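Local coordinates for protein MJ1225 (Methanocaldococcus jannaschii, PDB 3KH5) that is of uncertain function but binds AMP and ADP through its CBS domains, probably as an archaeal relative of the gamma subunit of AMP-activated protein kinase, at residues V5-T16 with L127-D135. Sequence-based numbering, arbitrary orientation.
With ADP (adenosine-5'-diphosphate), chain B.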
loop_
_atom_site.group_PDB
_atom_site.type_symbol
_atom_site.label_atom_id
_atom_site.label_comp_id
_atom_site.label_asym_id
_atom_site.label_seq_id
_atom_site.Cartn_x
_atom_site.Cartn_y
_atom_site.Cartn_z
ATOM N N VAL A 5 -17.252 3.140 -14.143
ATOM C CA VAL A 5 -16.573 2.994 -12.849
ATOM C C VAL A 5 -17.264 3.810 -11.770
ATOM O O VAL A 5 -17.307 3.396 -10.608
ATOM C CB VAL A 5 -15.056 3.374 -12.879
ATOM C CG1 VAL A 5 -14.256 2.343 -13.633
ATOM C CG2 VAL A 5 -14.822 4.782 -13.437
ATOM N N MET A 6 -17.804 4.965 -12.160
ATOM C CA MET A 6 -18.562 5.817 -11.248
ATOM C C MET A 6 -19.719 5.073 -10.582
ATOM O O MET A 6 -20.123 5.424 -9.469
ATOM C CB MET A 6 -19.070 7.078 -11.956
ATOM C CG MET A 6 -18.047 8.208 -12.033
ATOM S SD MET A 6 -17.306 8.645 -10.441
ATOM C CE MET A 6 -18.725 9.437 -9.592
ATOM N N LYS A 7 -20.244 4.046 -11.254
ATOM C CA LYS A 7 -21.315 3.211 -10.696
ATOM C C LYS A 7 -20.877 2.397 -9.474
ATOM O O LYS A 7 -21.694 2.101 -8.598
ATOM C CB LYS A 7 -21.920 2.284 -11.759
ATOM C CG LYS A 7 -23.093 2.886 -12.526
ATOM C CD LYS A 7 -22.675 3.462 -13.869
ATOM C CE LYS A 7 -23.766 4.368 -14.436
ATOM N NZ LYS A 7 -23.598 4.567 -15.925
ATOM N N ILE A 8 -19.597 2.034 -9.427
ATOM C CA ILE A 8 -19.020 1.337 -8.276
ATOM C C ILE A 8 -18.423 2.330 -7.302
ATOM O O ILE A 8 -18.426 2.105 -6.083
ATOM C CB ILE A 8 -17.870 0.410 -8.691
ATOM C CG1 ILE A 8 -18.356 -0.656 -9.676
ATOM C CG2 ILE A 8 -17.199 -0.227 -7.464
ATOM C CD1 ILE A 8 -17.240 -1.154 -10.575
ATOM N N ALA A 9 -17.905 3.426 -7.860
ATOM C CA ALA A 9 -17.097 4.373 -7.103
ATOM C C ALA A 9 -17.709 4.679 -5.749
ATOM O O ALA A 9 -18.862 5.110 -5.648
ATOM C CB ALA A 9 -16.872 5.650 -7.899
ATOM N N GLN A 10 -16.910 4.430 -4.717
ATOM C CA GLN A 10 -17.305 4.632 -3.336
ATOM C C GLN A 10 -17.857 6.028 -3.151
ATOM O O GLN A 10 -17.158 7.035 -3.317
ATOM C CB GLN A 10 -16.101 4.405 -2.443
ATOM C CG GLN A 10 -14.823 4.407 -3.250
ATOM C CD GLN A 10 -13.616 4.802 -2.452
ATOM O OE1 GLN A 10 -12.486 4.307 -2.703
ATOM N NE2 GLN A 10 -13.821 5.711 -1.494
ATOM N N ASN A 11 -19.134 6.053 -2.787
ATOM C CA ASN A 11 -19.951 7.252 -2.781
ATOM C C ASN A 11 -19.558 8.201 -1.667
ATOM O O ASN A 11 -20.129 9.295 -1.536
ATOM C CB ASN A 11 -21.398 6.839 -2.559
ATOM C CG ASN A 11 -21.616 6.262 -1.178
ATOM O OD1 ASN A 11 -21.667 5.045 -1.002
ATOM N ND2 ASN A 11 -21.726 7.137 -0.181
ATOM N N LYS A 12 -18.612 7.756 -0.841
ATOM C CA LYS A 12 -18.111 8.570 0.246
ATOM C C LYS A 12 -17.339 9.778 -0.276
ATOM O O LYS A 12 -16.984 9.854 -1.458
ATOM C CB LYS A 12 -17.218 7.733 1.177
ATOM C CG LYS A 12 -16.333 8.608 2.073
ATOM C CD LYS A 12 -15.610 7.904 3.186
ATOM C CE LYS A 12 -14.860 8.967 4.002
ATOM N NZ LYS A 12 -14.269 8.424 5.250
ATOM N N LYS A 13 -17.107 10.730 0.623
ATOM C CA LYS A 13 -16.156 11.806 0.400
ATOM C C LYS A 13 -14.736 11.244 0.380
ATOM O O LYS A 13 -14.386 10.365 1.172
ATOM C CB LYS A 13 -16.293 12.887 1.481
ATOM C CG LYS A 13 -16.145 12.410 2.943
ATOM C CD LYS A 13 -17.460 11.903 3.543
ATOM C CE LYS A 13 -18.427 13.042 3.843
ATOM N NZ LYS A 13 -19.819 12.546 4.068
ATOM N N ILE A 14 -13.916 11.748 -0.531
ATOM C CA ILE A 14 -12.547 11.276 -0.595
ATOM C C ILE A 14 -11.694 12.098 0.355
ATOM O O ILE A 14 -11.712 13.331 0.318
ATOM C CB ILE A 14 -11.995 11.285 -2.040
ATOM C CG1 ILE A 14 -12.885 10.431 -2.957
ATOM C CG2 ILE A 14 -10.542 10.800 -2.084
ATOM C CD1 ILE A 14 -13.254 9.037 -2.401
ATOM N N VAL A 15 -10.976 11.396 1.226
ATOM C CA VAL A 15 -10.037 12.018 2.155
ATOM C C VAL A 15 -8.795 12.483 1.387
ATOM O O VAL A 15 -8.135 11.688 0.713
ATOM C CB VAL A 15 -9.655 11.054 3.311
ATOM C CG1 VAL A 15 -8.541 11.637 4.160
ATOM C CG2 VAL A 15 -10.871 10.750 4.178
ATOM N N THR A 16 -8.497 13.775 1.487
ATOM C CA THR A 16 -7.389 14.375 0.750
ATOM C C THR A 16 -6.496 15.216 1.651
ATOM O O THR A 16 -6.859 15.537 2.788
ATOM C CB THR A 16 -7.897 15.291 -0.390
ATOM O OG1 THR A 16 -8.674 16.360 0.165
ATOM C CG2 THR A 16 -8.747 14.519 -1.385
ATOM N N LEU A 127 -11.102 16.520 -8.572
ATOM C CA LEU A 127 -11.386 15.231 -7.954
ATOM C C LEU A 127 -12.890 14.984 -7.856
ATOM O O LEU A 127 -13.629 15.811 -7.317
ATOM C CB LEU A 127 -10.738 15.129 -6.571
ATOM C CG LEU A 127 -10.862 13.767 -5.879
ATOM C CD1 LEU A 127 -10.005 12.715 -6.574
ATOM C CD2 LEU A 127 -10.481 13.879 -4.419
ATOM N N ILE A 128 -13.325 13.845 -8.386
ATOM C CA ILE A 128 -14.726 13.435 -8.346
ATOM C C ILE A 128 -14.903 12.306 -7.332
ATOM O O ILE A 128 -15.756 12.385 -6.442
ATOM C CB ILE A 128 -15.228 13.005 -9.763
ATOM C CG1 ILE A 128 -15.368 14.223 -10.697
ATOM C CG2 ILE A 128 -16.551 12.231 -9.684
ATOM C CD1 ILE A 128 -16.066 15.451 -10.068
ATOM N N SER A 129 -14.080 11.269 -7.475
ATOM C CA SER A 129 -14.104 10.107 -6.596
ATOM C C SER A 129 -12.754 9.392 -6.647
ATOM O O SER A 129 -11.734 9.999 -6.982
ATOM C CB SER A 129 -15.231 9.152 -7.010
ATOM O OG SER A 129 -15.467 8.183 -6.002
ATOM N N LEU A 130 -12.763 8.103 -6.315
ATOM C CA LEU A 130 -11.583 7.247 -6.361
ATOM C C LEU A 130 -12.042 5.797 -6.435
ATOM O O LEU A 130 -13.017 5.412 -5.787
ATOM C CB LEU A 130 -10.708 7.449 -5.120
ATOM C CG LEU A 130 -9.408 6.637 -5.047
ATOM C CD1 LEU A 130 -8.200 7.545 -5.233
ATOM C CD2 LEU A 130 -9.328 5.947 -3.701
ATOM N N ILE A 131 -11.337 5.005 -7.236
ATOM C CA ILE A 131 -11.594 3.569 -7.356
ATOM C C ILE A 131 -10.306 2.795 -7.063
ATOM O O ILE A 131 -9.218 3.218 -7.453
ATOM C CB ILE A 131 -12.155 3.202 -8.763
ATOM C CG1 ILE A 131 -12.591 1.733 -8.842
ATOM C CG2 ILE A 131 -11.161 3.523 -9.872
ATOM C CD1 ILE A 131 -14.069 1.519 -8.604
ATOM N N THR A 132 -10.437 1.670 -6.366
ATOM C CA THR A 132 -9.292 0.822 -6.056
ATOM C C THR A 132 -9.599 -0.580 -6.553
ATOM O O THR A 132 -10.736 -0.868 -6.941
ATOM C CB THR A 132 -9.020 0.755 -4.540
ATOM O OG1 THR A 132 -10.076 0.030 -3.896
ATOM C CG2 THR A 132 -8.919 2.153 -3.932
ATOM N N GLU A 133 -8.590 -1.449 -6.536
ATOM C CA GLU A 133 -8.752 -2.847 -6.945
ATOM C C GLU A 133 -9.797 -3.599 -6.105
ATOM O O GLU A 133 -10.582 -4.381 -6.649
ATOM C CB GLU A 133 -7.407 -3.573 -6.903
ATOM C CG GLU A 133 -6.403 -3.080 -7.936
ATOM C CD GLU A 133 -5.017 -3.655 -7.722
ATOM O OE1 GLU A 133 -4.395 -4.087 -8.715
ATOM O OE2 GLU A 133 -4.553 -3.680 -6.561
ATOM N N ARG A 134 -9.804 -3.344 -4.794
ATOM C CA ARG A 134 -10.781 -3.934 -3.867
ATOM C C ARG A 134 -12.217 -3.572 -4.258
ATOM O O ARG A 134 -13.100 -4.430 -4.235
ATOM C CB ARG A 134 -10.493 -3.496 -2.418
ATOM C CG ARG A 134 -11.234 -4.305 -1.334
ATOM C CD ARG A 134 -10.521 -4.294 0.035
ATOM N NE ARG A 134 -9.078 -4.518 -0.089
ATOM C CZ ARG A 134 -8.130 -3.782 0.492
ATOM N NH1 ARG A 134 -8.456 -2.771 1.299
ATOM N NH2 ARG A 134 -6.849 -4.077 0.285
ATOM N N ASP A 135 -12.437 -2.302 -4.608
ATOM C CA ASP A 135 -13.756 -1.812 -5.031
ATOM C C ASP A 135 -14.284 -2.637 -6.202
ATOM O O ASP A 135 -15.468 -2.982 -6.251
ATOM C CB ASP A 135 -13.681 -0.347 -5.479
ATOM C CG ASP A 135 -13.473 0.630 -4.333
ATOM O OD1 ASP A 135 -13.818 0.313 -3.173
ATOM O OD2 ASP A 135 -12.973 1.744 -4.607
HETATM P PB ADP B . -5.344 1.763 -0.164
HETATM O O1B ADP B . -5.841 2.465 1.042
HETATM O O2B ADP B . -4.427 0.481 0.224
HETATM O O3B ADP B . -4.382 2.671 -1.066
HETATM P PA ADP B . -7.251 -0.165 -0.730
HETATM O O1A ADP B . -7.091 -0.665 0.673
HETATM O O2A ADP B . -8.630 -0.489 -1.560
HETATM O O3A ADP B . -6.519 1.242 -1.134
HETATM O "O5'" ADP B . -8.273 0.969 -0.102
HETATM C "C5'" ADP B . -8.999 0.868 1.165
HETATM C "C4'" ADP B . -10.531 1.108 1.002
HETATM O "O4'" ADP B . -10.967 2.460 1.355
HETATM C "C3'" ADP B . -10.907 0.878 -0.464
HETATM O "O3'" ADP B . -12.070 0.030 -0.554
HETATM C "C2'" ADP B . -11.188 2.261 -1.046
HETATM O "O2'" ADP B . -12.462 2.199 -1.690
HETATM C "C1'" ADP B . -11.252 3.234 0.146
HETATM N N9 ADP B . -10.297 4.415 0.121
HETATM C C8 ADP B . -8.986 4.377 -0.137
HETATM N N7 ADP B . -8.474 5.607 -0.053
HETATM C C5 ADP B . -9.459 6.442 0.266
HETATM C C6 ADP B . -9.534 7.818 0.488
HETATM N N6 ADP B . -8.449 8.583 0.388
HETATM N N1 ADP B . -10.724 8.365 0.805
HETATM C C2 ADP B . -11.815 7.613 0.903
HETATM N N3 ADP B . -11.773 6.301 0.699
HETATM C C4 ADP B . -10.618 5.686 0.377
#
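I14 lies across L127 and L130 at about a right angle to each. Its CB meets L127 CD2 at 3.8 Å, and its CD1 reaches L130 CB. T16 and L127 add a tip-to-tip methyl contact. Further back, the chain of M6 bends at chi2 (-52°) and chi3 (-70°), and this folds CE back onto I128 CG2 at 3.5 Å. A9 CB sits against S129, and I8 CG2 packs on I131 CD1 at 3.8 Å. A beta bulge places I128 and S129 together across from I120.

Q10 stretches beyond CG, along L130 O, to the ADP ribose. There its amide plane stands 78° from the D135 carboxylate. The ribose O2' lies 2.3 Å from Q10 OE1, too short for an ordinary hydrogen bond and doubtful in detail. Ribose O3' bonds to D135 OD1 at 3.2 Å. T132 and D135 form a capping box: T132 N donates to D135 OD2 (3.1 Å), with a weak return bond from D135 N to T132 OG1. T132 OG1 also donates to ADP O2A at 2.8 Å. Loop 5-16 pairs with adenine N1 and N6 through the V15 backbone and reaches the ribose, while T132 and D135 bind phosphate and ribose, as in nucleotide-binding CBS domain pairs.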